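Local coordinates for protein xylulose kinase (Bifidobacterium adolescentis ATCC 15703, PDB 3I8B) that probably phosphorylates D-xylulose to D-xylulose 5-phosphate at the expense of ATP, as a sugar kinase of the FGGY family, at residues G40-P45 against W93-S98; A99-A104 against V150-P155; L280-A285 against L429-G434; P326-I331 against R412-L417. All coordinates share one frame; numbering follows the deposited sequence.

Contact 1 (G40-P45 against W93-S98)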
loop_
_atom_site.group_PDB
_atom_site.type_symbol
_atom_site.label_atom_id
_atom_site.label_comp_id
_atom_site.label_asym_id
_atom_site.label_seq_id
_atom_site.Cartn_x
_atom_site.Cartn_y
_atom_site.Cartn_z
ATOM N N GLY A 40 10.074 13.710 6.416
ATOM C CA GLY A 40 10.824 13.641 5.178
ATOM C C GLY A 40 10.386 12.500 4.285
ATOM O O GLY A 40 9.885 11.466 4.757
ATOM N N THR A 41 10.588 12.689 2.982
ATOM C CA THR A 41 10.208 11.706 1.974
ATOM C C THR A 41 11.416 10.842 1.616
ATOM O O THR A 41 11.336 9.942 0.773
ATOM C CB THR A 41 9.685 12.404 0.710
ATOM O OG1 THR A 41 10.709 13.262 0.181
ATOM C CG2 THR A 41 8.460 13.230 1.050
ATOM N N SER A 42 12.538 11.156 2.250
ATOM C CA SER A 42 13.742 10.338 2.212
ATOM C C SER A 42 14.314 10.313 3.639
ATOM O O SER A 42 14.124 11.265 4.396
ATOM C CB SER A 42 14.759 10.919 1.224
ATOM O OG SER A 42 14.358 10.692 -0.127
ATOM N N VAL A 43 15.004 9.238 4.017
ATOM C CA VAL A 43 15.434 9.107 5.410
ATOM C C VAL A 43 16.530 8.058 5.609
ATOM O O VAL A 43 16.646 7.111 4.847
ATOM C CB VAL A 43 14.218 8.803 6.332
ATOM C CG1 VAL A 43 13.681 7.406 6.066
ATOM C CG2 VAL A 43 14.590 8.976 7.811
ATOM N N ASP A 44 17.355 8.263 6.625
ATOM C CA ASP A 44 18.379 7.296 7.009
ATOM C C ASP A 44 17.730 6.175 7.829
ATOM O O ASP A 44 17.186 6.431 8.911
ATOM C CB ASP A 44 19.441 8.014 7.846
ATOM C CG ASP A 44 20.608 7.119 8.225
ATOM O OD1 ASP A 44 20.525 5.883 8.065
ATOM O OD2 ASP A 44 21.625 7.663 8.703
ATOM N N PRO A 45 17.774 4.934 7.321
ATOM C CA PRO A 45 17.139 3.809 8.027
ATOM C C PRO A 45 17.617 3.635 9.475
ATOM O O PRO A 45 16.906 3.009 10.272
ATOM C CB PRO A 45 17.538 2.602 7.176
ATOM C CG PRO A 45 17.664 3.182 5.781
ATOM C CD PRO A 45 18.299 4.529 6.002
ATOM N N TRP A 93 7.921 6.025 -0.473
ATOM C CA TRP A 93 6.756 5.989 -1.357
ATOM C C TRP A 93 6.310 7.393 -1.787
ATOM O O TRP A 93 5.765 7.571 -2.883
ATOM C CB TRP A 93 5.581 5.278 -0.681
ATOM C CG TRP A 93 5.045 6.059 0.493
ATOM C CD1 TRP A 93 5.555 6.082 1.755
ATOM C CD2 TRP A 93 3.918 6.952 0.498
ATOM N NE1 TRP A 93 4.811 6.923 2.551
ATOM C CE2 TRP A 93 3.800 7.468 1.808
ATOM C CE3 TRP A 93 2.991 7.353 -0.472
ATOM C CZ2 TRP A 93 2.791 8.371 2.178
ATOM C CZ3 TRP A 93 1.987 8.262 -0.105
ATOM C CH2 TRP A 93 1.899 8.757 1.210
ATOM N N ASN A 94 6.532 8.378 -0.920
ATOM C CA ASN A 94 6.075 9.747 -1.176
ATOM C C ASN A 94 7.160 10.695 -1.674
ATOM O O ASN A 94 6.916 11.890 -1.836
ATOM C CB ASN A 94 5.375 10.348 0.052
ATOM C CG ASN A 94 6.234 10.291 1.313
ATOM O OD1 ASN A 94 7.323 9.733 1.312
ATOM N ND2 ASN A 94 5.741 10.890 2.393
ATOM N N ASP A 95 8.360 10.172 -1.888
ATOM C CA ASP A 95 9.375 10.915 -2.625
ATOM C C ASP A 95 8.909 11.057 -4.071
ATOM O O ASP A 95 8.454 10.089 -4.683
ATOM C CB ASP A 95 10.717 10.185 -2.600
ATOM C CG ASP A 95 11.700 10.734 -3.634
ATOM O OD1 ASP A 95 12.233 11.834 -3.407
ATOM O OD2 ASP A 95 11.950 10.052 -4.666
ATOM N N THR A 96 9.009 12.262 -4.618
ATOM C CA THR A 96 8.644 12.499 -6.017
ATOM C C THR A 96 9.867 12.763 -6.903
ATOM O O THR A 96 9.719 13.089 -8.080
ATOM C CB THR A 96 7.730 13.718 -6.154
ATOM O OG1 THR A 96 8.386 14.856 -5.579
ATOM C CG2 THR A 96 6.417 13.473 -5.450
ATOM N N SER A 97 11.058 12.658 -6.324
ATOM C CA SER A 97 12.312 12.787 -7.070
ATOM C C SER A 97 12.351 11.907 -8.323
ATOM O O SER A 97 12.875 12.316 -9.355
ATOM C CB SER A 97 13.506 12.401 -6.189
ATOM O OG SER A 97 13.705 13.324 -5.135
ATOM N N SER A 98 11.798 10.700 -8.218
ATOM C CA SER A 98 11.952 9.682 -9.247
ATOM C C SER A 98 10.876 9.749 -10.324
ATOM O O SER A 98 10.789 8.857 -11.177
ATOM C CB SER A 98 11.949 8.291 -8.598
ATOM O OG SER A 98 10.744 8.090 -7.881
HETATM O O HOH W 1 7.091 11.851 4.873
HETATM O O HOH W 2 12.849 12.626 -1.042
HETATM O O HOH W 3 9.550 14.259 -2.523
#

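Contact 2 (A99-A104 against V150-P155)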
loop_
_atom_site.group_PDB
_atom_site.type_symbol
_atom_site.label_atom_id
_atom_site.label_comp_id
_atom_site.label_asym_id
_atom_site.label_seq_id
_atom_site.Cartn_x
_atom_site.Cartn_y
_atom_site.Cartn_z
ATOM N N ALA A 99 10.052 10.793 -10.278
ATOM C CA ALA A 99 9.000 10.975 -11.273
ATOM C C ALA A 99 9.484 10.913 -12.740
ATOM O O ALA A 99 8.838 10.277 -13.575
ATOM C CB ALA A 99 8.235 12.279 -11.008
ATOM N N PRO A 100 10.610 11.574 -13.061
ATOM C CA PRO A 100 11.113 11.486 -14.439
ATOM C C PRO A 100 11.457 10.057 -14.811
ATOM O O PRO A 100 11.170 9.628 -15.931
ATOM C CB PRO A 100 12.384 12.342 -14.410
ATOM C CG PRO A 100 12.163 13.305 -13.286
ATOM C CD PRO A 100 11.397 12.522 -12.251
ATOM N N GLN A 101 12.042 9.321 -13.870
ATOM C CA GLN A 101 12.413 7.946 -14.119
ATOM C C GLN A 101 11.177 7.057 -14.343
ATOM O O GLN A 101 11.198 6.168 -15.183
ATOM C CB GLN A 101 13.296 7.417 -12.994
ATOM C CG GLN A 101 14.726 7.966 -13.047
ATOM C CD GLN A 101 14.832 9.400 -12.557
ATOM O OE1 GLN A 101 15.754 10.127 -12.932
ATOM N NE2 GLN A 101 13.897 9.810 -11.709
ATOM N N ALA A 102 10.099 7.313 -13.611
ATOM C CA ALA A 102 8.866 6.567 -13.817
ATOM C C ALA A 102 8.349 6.801 -15.241
ATOM O O ALA A 102 7.983 5.856 -15.949
ATOM C CB ALA A 102 7.813 6.963 -12.780
ATOM N N ALA A 103 8.353 8.065 -15.660
ATOM C CA ALA A 103 7.951 8.431 -17.020
ATOM C C ALA A 103 8.825 7.742 -18.066
ATOM O O ALA A 103 8.321 7.171 -19.036
ATOM C CB ALA A 103 8.003 9.942 -17.204
ATOM N N ALA A 104 10.137 7.804 -17.857
ATOM C CA ALA A 104 11.093 7.210 -18.782
ATOM C C ALA A 104 10.944 5.683 -18.901
ATOM O O ALA A 104 11.059 5.121 -19.997
ATOM C CB ALA A 104 12.517 7.590 -18.371
ATOM N N VAL A 150 18.832 6.839 -8.756
ATOM C CA VAL A 150 20.170 6.758 -8.194
ATOM C C VAL A 150 21.197 6.499 -9.295
ATOM O O VAL A 150 22.305 7.042 -9.260
ATOM C CB VAL A 150 20.278 5.660 -7.107
ATOM C CG1 VAL A 150 21.719 5.534 -6.633
ATOM C CG2 VAL A 150 19.352 5.981 -5.933
ATOM N N ALA A 151 20.838 5.667 -10.270
ATOM C CA ALA A 151 21.757 5.410 -11.382
ATOM C C ALA A 151 21.979 6.689 -12.177
ATOM O O ALA A 151 23.085 6.966 -12.639
ATOM C CB ALA A 151 21.232 4.309 -12.288
ATOM N N GLU A 152 20.928 7.475 -12.326
ATOM C CA GLU A 152 21.020 8.691 -13.133
ATOM C C GLU A 152 21.744 9.820 -12.394
ATOM O O GLU A 152 22.542 10.546 -12.985
ATOM C CB GLU A 152 19.630 9.138 -13.597
ATOM C CG GLU A 152 19.608 10.424 -14.422
ATOM C CD GLU A 152 20.371 10.316 -15.739
ATOM O OE1 GLU A 152 20.776 11.374 -16.283
ATOM O OE2 GLU A 152 20.576 9.181 -16.223
ATOM N N ASN A 153 21.489 9.949 -11.095
ATOM C CA ASN A 153 21.984 11.093 -10.351
ATOM C C ASN A 153 23.192 10.839 -9.478
ATOM O O ASN A 153 23.914 11.780 -9.147
ATOM C CB ASN A 153 20.852 11.689 -9.514
ATOM C CG ASN A 153 19.771 12.302 -10.376
ATOM O OD1 ASN A 153 19.898 13.435 -10.828
ATOM N ND2 ASN A 153 18.703 11.551 -10.617
ATOM N N GLU A 154 23.389 9.578 -9.085
ATOM C CA GLU A 154 24.472 9.193 -8.180
ATOM C C GLU A 154 25.145 7.896 -8.638
ATOM O O GLU A 154 25.076 6.872 -7.944
ATOM C CB GLU A 154 23.942 9.012 -6.744
ATOM C CG GLU A 154 23.120 10.164 -6.199
ATOM C CD GLU A 154 22.787 10.004 -4.710
ATOM O OE1 GLU A 154 22.949 8.889 -4.165
ATOM O OE2 GLU A 154 22.342 10.995 -4.086
ATOM N N PRO A 155 25.795 7.933 -9.813
ATOM C CA PRO A 155 26.423 6.735 -10.388
ATOM C C PRO A 155 27.402 6.010 -9.453
ATOM O O PRO A 155 27.411 4.774 -9.468
ATOM C CB PRO A 155 27.163 7.269 -11.623
ATOM C CG PRO A 155 26.473 8.561 -11.972
ATOM C CD PRO A 155 25.887 9.112 -10.704
HETATM O O HOH W 4 16.532 12.811 -12.195
#

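Contact 3 (L280-A285 against L429-G434)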
loop_
_atom_site.group_PDB
_atom_site.type_symbol
_atom_site.label_atom_id
_atom_site.label_comp_id
_atom_site.label_asym_id
_atom_site.label_seq_id
_atom_site.Cartn_x
_atom_site.Cartn_y
_atom_site.Cartn_z
ATOM N N LEU A 280 -5.050 -8.054 6.249
ATOM C CA LEU A 280 -4.981 -9.250 7.076
ATOM C C LEU A 280 -5.523 -8.934 8.483
ATOM O O LEU A 280 -6.339 -9.664 9.005
ATOM C CB LEU A 280 -3.549 -9.777 7.145
ATOM C CG LEU A 280 -3.348 -11.172 7.744
ATOM C CD1 LEU A 280 -3.999 -12.259 6.893
ATOM C CD2 LEU A 280 -1.871 -11.446 7.943
ATOM N N GLY A 281 -5.077 -7.827 9.067
ATOM C CA GLY A 281 -5.498 -7.443 10.403
ATOM C C GLY A 281 -6.987 -7.180 10.501
ATOM O O GLY A 281 -7.598 -7.365 11.565
ATOM N N LEU A 282 -7.570 -6.746 9.385
ATOM C CA LEU A 282 -8.987 -6.440 9.330
ATOM C C LEU A 282 -9.771 -7.705 9.083
ATOM O O LEU A 282 -10.997 -7.686 9.045
ATOM C CB LEU A 282 -9.270 -5.432 8.215
ATOM C CG LEU A 282 -8.939 -3.972 8.527
ATOM C CD1 LEU A 282 -8.908 -3.141 7.236
ATOM C CD2 LEU A 282 -9.934 -3.367 9.517
ATOM N N GLY A 283 -9.049 -8.811 8.922
ATOM C CA GLY A 283 -9.659 -10.096 8.674
ATOM C C GLY A 283 -10.221 -10.200 7.267
ATOM O O GLY A 283 -11.079 -11.035 6.999
HETATM N N MSE A 284 -9.745 -9.364 6.351
HETATM C CA MSE A 284 -10.278 -9.415 4.988
HETATM C C MSE A 284 -9.893 -10.672 4.196
HETATM O O MSE A 284 -8.741 -11.112 4.210
HETATM C CB MSE A 284 -9.891 -8.163 4.210
HETATM C CG MSE A 284 -10.637 -6.914 4.634
HETATM SE SE MSE A 284 -9.730 -5.328 3.938
HETATM C CE MSE A 284 -9.934 -5.710 2.033
ATOM N N ALA A 285 -10.871 -11.232 3.491
ATOM C CA ALA A 285 -10.630 -12.335 2.582
ATOM C C ALA A 285 -11.103 -11.971 1.175
ATOM O O ALA A 285 -11.635 -10.871 0.942
ATOM C CB ALA A 285 -11.338 -13.608 3.088
ATOM N N LEU A 429 -15.629 -2.472 3.514
ATOM C CA LEU A 429 -15.237 -1.926 4.804
ATOM C C LEU A 429 -14.808 -0.484 4.590
ATOM O O LEU A 429 -14.119 -0.182 3.621
ATOM C CB LEU A 429 -14.084 -2.724 5.420
ATOM C CG LEU A 429 -14.420 -4.121 5.948
ATOM C CD1 LEU A 429 -14.868 -5.023 4.825
ATOM C CD2 LEU A 429 -13.231 -4.721 6.687
ATOM N N LEU A 430 -15.223 0.402 5.488
ATOM C CA LEU A 430 -14.890 1.809 5.378
ATOM C C LEU A 430 -14.073 2.231 6.587
ATOM O O LEU A 430 -14.549 2.158 7.727
ATOM C CB LEU A 430 -16.161 2.652 5.279
ATOM C CG LEU A 430 -15.947 4.166 5.293
ATOM C CD1 LEU A 430 -15.190 4.622 4.034
ATOM C CD2 LEU A 430 -17.283 4.899 5.427
ATOM N N ILE A 431 -12.847 2.671 6.331
ATOM C CA ILE A 431 -11.928 3.073 7.389
ATOM C C ILE A 431 -11.325 4.433 7.088
ATOM O O ILE A 431 -11.662 5.069 6.086
ATOM C CB ILE A 431 -10.773 2.069 7.532
ATOM C CG1 ILE A 431 -10.081 1.880 6.176
ATOM C CG2 ILE A 431 -11.284 0.749 8.095
ATOM C CD1 ILE A 431 -8.965 0.840 6.176
ATOM N N GLY A 432 -10.421 4.871 7.957
ATOM C CA GLY A 432 -9.799 6.173 7.826
ATOM C C GLY A 432 -10.663 7.289 8.388
ATOM O O GLY A 432 -11.803 7.060 8.793
ATOM N N GLY A 433 -10.114 8.500 8.393
ATOM C CA GLY A 433 -10.792 9.676 8.910
ATOM C C GLY A 433 -12.160 9.929 8.307
ATOM O O GLY A 433 -13.097 10.278 9.013
ATOM N N GLY A 434 -12.283 9.751 6.999
ATOM C CA GLY A 434 -13.554 9.964 6.332
ATOM C C GLY A 434 -14.677 9.128 6.923
ATOM O O GLY A 434 -15.858 9.441 6.746
#

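Contact 4 (P326-I331 against R412-L417)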
loop_
_atom_site.group_PDB
_atom_site.type_symbol
_atom_site.label_atom_id
_atom_site.label_comp_id
_atom_site.label_asym_id
_atom_site.label_seq_id
_atom_site.Cartn_x
_atom_site.Cartn_y
_atom_site.Cartn_z
ATOM N N PRO A 326 -5.551 -5.891 -5.779
ATOM C CA PRO A 326 -5.774 -4.738 -6.663
ATOM C C PRO A 326 -5.970 -3.499 -5.809
ATOM O O PRO A 326 -6.828 -3.492 -4.931
ATOM C CB PRO A 326 -7.088 -5.093 -7.381
ATOM C CG PRO A 326 -7.710 -6.198 -6.522
ATOM C CD PRO A 326 -6.501 -6.978 -6.071
ATOM N N LEU A 327 -5.184 -2.460 -6.066
ATOM C CA LEU A 327 -5.173 -1.295 -5.199
ATOM C C LEU A 327 -5.373 -0.013 -6.002
ATOM O O LEU A 327 -4.597 0.282 -6.910
ATOM C CB LEU A 327 -3.851 -1.222 -4.446
ATOM C CG LEU A 327 -3.841 -0.154 -3.358
ATOM C CD1 LEU A 327 -3.862 -0.814 -1.996
ATOM C CD2 LEU A 327 -2.601 0.716 -3.513
ATOM N N ALA A 328 -6.412 0.737 -5.651
ATOM C CA ALA A 328 -6.802 1.924 -6.392
ATOM C C ALA A 328 -6.645 3.178 -5.552
ATOM O O ALA A 328 -7.436 3.423 -4.636
ATOM C CB ALA A 328 -8.238 1.792 -6.860
ATOM N N CYS A 329 -5.636 3.983 -5.868
ATOM C CA CYS A 329 -5.444 5.251 -5.173
ATOM C C CYS A 329 -6.205 6.389 -5.846
ATOM O O CYS A 329 -6.203 6.508 -7.066
ATOM C CB CYS A 329 -3.960 5.609 -5.091
ATOM S SG CYS A 329 -2.989 4.386 -4.213
ATOM N N THR A 330 -6.868 7.210 -5.037
ATOM C CA THR A 330 -7.517 8.410 -5.535
ATOM C C THR A 330 -6.871 9.638 -4.891
ATOM O O THR A 330 -6.704 9.700 -3.670
ATOM C CB THR A 330 -9.037 8.382 -5.258
ATOM O OG1 THR A 330 -9.277 7.933 -3.913
ATOM C CG2 THR A 330 -9.747 7.446 -6.237
ATOM N N ILE A 331 -6.479 10.605 -5.711
ATOM C CA ILE A 331 -5.931 11.859 -5.197
ATOM C C ILE A 331 -6.972 12.544 -4.336
ATOM O O ILE A 331 -6.684 13.076 -3.263
ATOM C CB ILE A 331 -5.597 12.833 -6.336
ATOM C CG1 ILE A 331 -4.561 12.224 -7.285
ATOM C CG2 ILE A 331 -5.130 14.172 -5.759
ATOM C CD1 ILE A 331 -3.173 12.171 -6.701
ATOM N N ARG A 412 -16.976 4.628 -5.752
ATOM C CA ARG A 412 -17.735 3.605 -6.463
ATOM C C ARG A 412 -17.074 3.285 -7.789
ATOM O O ARG A 412 -16.940 2.121 -8.152
ATOM C CB ARG A 412 -19.171 4.037 -6.727
ATOM C CG ARG A 412 -19.817 3.226 -7.838
ATOM C CD ARG A 412 -20.199 1.826 -7.377
ATOM N NE ARG A 412 -21.583 1.853 -6.942
ATOM C CZ ARG A 412 -22.590 1.304 -7.608
ATOM N NH1 ARG A 412 -22.364 0.629 -8.722
ATOM N NH2 ARG A 412 -23.823 1.415 -7.138
ATOM N N ASP A 413 -16.696 4.329 -8.524
ATOM C CA ASP A 413 -15.994 4.163 -9.788
ATOM C C ASP A 413 -14.804 3.227 -9.601
ATOM O O ASP A 413 -14.554 2.374 -10.430
ATOM C CB ASP A 413 -15.516 5.518 -10.334
ATOM C CG ASP A 413 -15.540 5.573 -11.857
ATOM O OD1 ASP A 413 -16.184 4.698 -12.470
ATOM O OD2 ASP A 413 -14.930 6.492 -12.444
ATOM N N CYS A 414 -14.077 3.391 -8.502
ATOM C CA CYS A 414 -12.970 2.492 -8.196
ATOM C C CYS A 414 -13.432 1.043 -8.021
ATOM O O CYS A 414 -12.815 0.117 -8.538
ATOM C CB CYS A 414 -12.222 2.971 -6.951
ATOM S SG CYS A 414 -11.194 4.432 -7.261
ATOM N N LEU A 415 -14.516 0.845 -7.282
ATOM C CA LEU A 415 -15.049 -0.504 -7.092
ATOM C C LEU A 415 -15.412 -1.144 -8.441
ATOM O O LEU A 415 -15.125 -2.319 -8.686
ATOM C CB LEU A 415 -16.260 -0.469 -6.158
ATOM C CG LEU A 415 -16.026 -0.517 -4.642
ATOM C CD1 LEU A 415 -14.848 0.338 -4.204
ATOM C CD2 LEU A 415 -17.309 -0.127 -3.891
ATOM N N GLU A 416 -16.021 -0.359 -9.330
ATOM C CA GLU A 416 -16.427 -0.866 -10.635
ATOM C C GLU A 416 -15.228 -1.198 -11.514
ATOM O O GLU A 416 -15.251 -2.164 -12.272
ATOM C CB GLU A 416 -17.320 0.151 -11.340
ATOM C CG GLU A 416 -18.631 0.374 -10.618
ATOM C CD GLU A 416 -19.384 -0.918 -10.416
ATOM O OE1 GLU A 416 -19.180 -1.846 -11.226
ATOM O OE2 GLU A 416 -20.171 -1.010 -9.452
ATOM N N LEU A 417 -14.182 -0.384 -11.420
ATOM C CA LEU A 417 -12.965 -0.657 -12.166
ATOM C C LEU A 417 -12.300 -1.946 -11.667
ATOM O O LEU A 417 -11.875 -2.794 -12.464
ATOM C CB LEU A 417 -12.014 0.514 -12.037
ATOM C CG LEU A 417 -10.704 0.443 -12.809
ATOM C CD1 LEU A 417 -10.959 0.293 -14.293
ATOM C CD2 LEU A 417 -9.899 1.697 -12.533
#

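Contact 1 (G40-P45 against W93-S98)
Thr41 and Asp95 bring the two backbones together, their CA atoms 4.7 Å apart, where the chain enters strand 42-43 and the loop following strand 90-91 runs on toward helix 99-110. Thr41 sits against this loop with several of its atoms. Its CG2 rests 3.5 Å from Asn94 O, its CB faces the amide oxygen OD1 of Asn94, and its own carbonyl O lies 3.4 Å from CB of Asp95, whose side chain is set roughly perpendicular to that of Thr41. Threonine suits the place because methyl and hydroxyl leave CB on different sides: with OG1 between the backbone N and the carbonyl carbon (chi1 59°), CG2 takes the packing and OG1 takes water. One water joins Thr41 OG1, Ser42 OG and Asp95, donating to Asp95 OD1 at 2.6 Å; another links Thr41 OG1 to the backbone N of Thr96. Ser97 OG donates to the syn lone pair of the same Asp95 OD1 (2.7 Å), and Asp95 OD2 forms a salt bridge with Lys146. At the other end Asn94 ND2 gives a hydrogen bond of 3.0 Å to a water that donates in turn to Gly40 O. A leucine in place of Asn94 would probably leave the water that donates to Gly40 O without its partner on the loop. Asn94 OD1 is buried here without a partner. No hydrogen bond passes directly between the segments: the direct touches are of carbon against oxygen, and the polar groups are joined through water.

Contact 2 (A99-A104 against V150-P155)
Gln101 reaches from helix 99-110 toward Glu152 and Asn153 at the end of helix 143-153, and its amide oxygen makes the whole approach. Gln101 OE1 stands 4.1 Å from CB of Glu152 and 4.0 Å from ND2 of Asn153, looser than van der Waals contact and too far for a direct hydrogen bond between the amides. The firmer packing lies deeper, where Gln101 rests on Ala148 and Trp149 and the small Ala102 meets Thr145. A long, flexible glutamine can follow that surface because its chain folds at chi2 (76°), and NE2 turns back to make a weak hydrogen bond to Ser98 O. Both helices belong to the actin-like N-terminal half of this FGGY kinase, where they form a surface contact. Helix 143-153 stops here: Glu154 leaves helical geometry, although its N still bonds to Val150 O, and Pro155 begins the next short helix. On the outer side Glu152 turns its carboxylate away from Gln101. The amides of Gln101 and Asn153 are turned 75° against each other and meet through a water, which donates to Gln101 OE1 at 2.9 Å and accepts from Asn153 ND2 at 3.0 Å. Asn153 ND2 also bonds to Trp149 O, one turn back in its own helix.

Contact 3 (L280-A285 against L429-G434)
Leu429 sets its CD2 methyl over the shallow dip between the side chains of Leu282 and Met284, and this bump over a hollow is the heart of the contact. CD2 lies 4.0 Å from CG of Met284, a selenomethionine, and 4.3 Å from CB of Leu282. Met284 and Leu429 run alongside one another, pointing opposite ways, so that CG of the flexible selenoether chain lies beside the leucine methyl. A second meeting is close by: the ends of Leu282 and Ile431 meet head-on, CD1 to CD1 at 4.1 Å. Ile431 is carried there by CG1 standing between the backbone N and the carbonyl carbon (chi1 54°), while its outer bond is extended. Branched apolar side chains suit this buried face, where they meet one another and the selenomethionine. Residues alternate along the strand: Leu429 and Ile431 face the turn, whereas Leu430 packs with Val452 and Ile291. Strand 427-431 is an inner strand of the mixed sheet in the actin-like C-terminal half, flanked by strands 288-293 and 452-455. Against it comes the end of helix 274-281, closed by a Schellman motif in which Gly283 adopts a positive phi (73°) that a residue without a side chain accepts readily. On either side of Gly283 in the chain, Leu282 and Met284 both have their CB turned toward the strand. Pro455 extends the same apolar surface, touching Leu282, Leu429 and Ile431, and Tyr460 packs on Leu282 and Ile431. Past Ile431 the strand gives way to three glycines, Gly432 to Gly434.

Contact 4 (P326-I331 against R412-L417)
In the alpha/beta layering of the actin-like C-terminal domain, helix 396-420 lies on a face of the mixed sheet, and here Cys414 meets Ala328 and Thr330 of strand 324-330. The two residues are two apart, at alternate positions of the strand, and so on the same face, while Cys329 between them turns away. Helix and strand approach closely, with 6.5 Å from CA of Ala328 to CA of Cys414, and small side chains make this possible: a methyl on one side, a thiol on the other. Cys414 SG, placed anti to the carbonyl carbon (chi1 -74°), settles over the strand against both partners, 4.0 Å from Ala328 CB and 3.5 Å from Thr330 CG2. Cys414 also touches Ala299 on the adjoining strand 297-301. Threonine divides its labour: CG2 goes to the sulfur, while OG1 makes a hydrogen bond with Gln411 NE2, so the buried hydroxyl is satisfied by the same helix. On another side of the helix Arg412 and Glu416, one turn apart, form a salt bridge; Arg412 has a second partner in Glu496, and Glu416 in Arg419. The bond between the two is bent: Arg412 NH1 meets Glu416 OE2 at 2.8 Å with an N-H...O angle of 136°, approaching from above the carboxylate plane, 39° out of it.

Contacts 1 and 2 adjoin in sequence, since the loop of contact 1 runs straight into the helix of contact 2; their centres are about 14 Å apart, both in the N-terminal half. Contacts 3 and 4 reach the same sheet of the C-terminal half, about 15 Å apart between centres, with contact 4 nested in the loop that contact 3 closes. Contacts 1 and 3 lie on opposite sides of the chain's centre, and both come near the predicted active site: between side chains, Asn94 is about 10 Å and Ile431 about 11 Å from Asp274, the likely proton acceptor. Likewise Asn94 is about 9 Å from His75, and Ala328 about 12 Å from Gln74, both predicted to bind substrate.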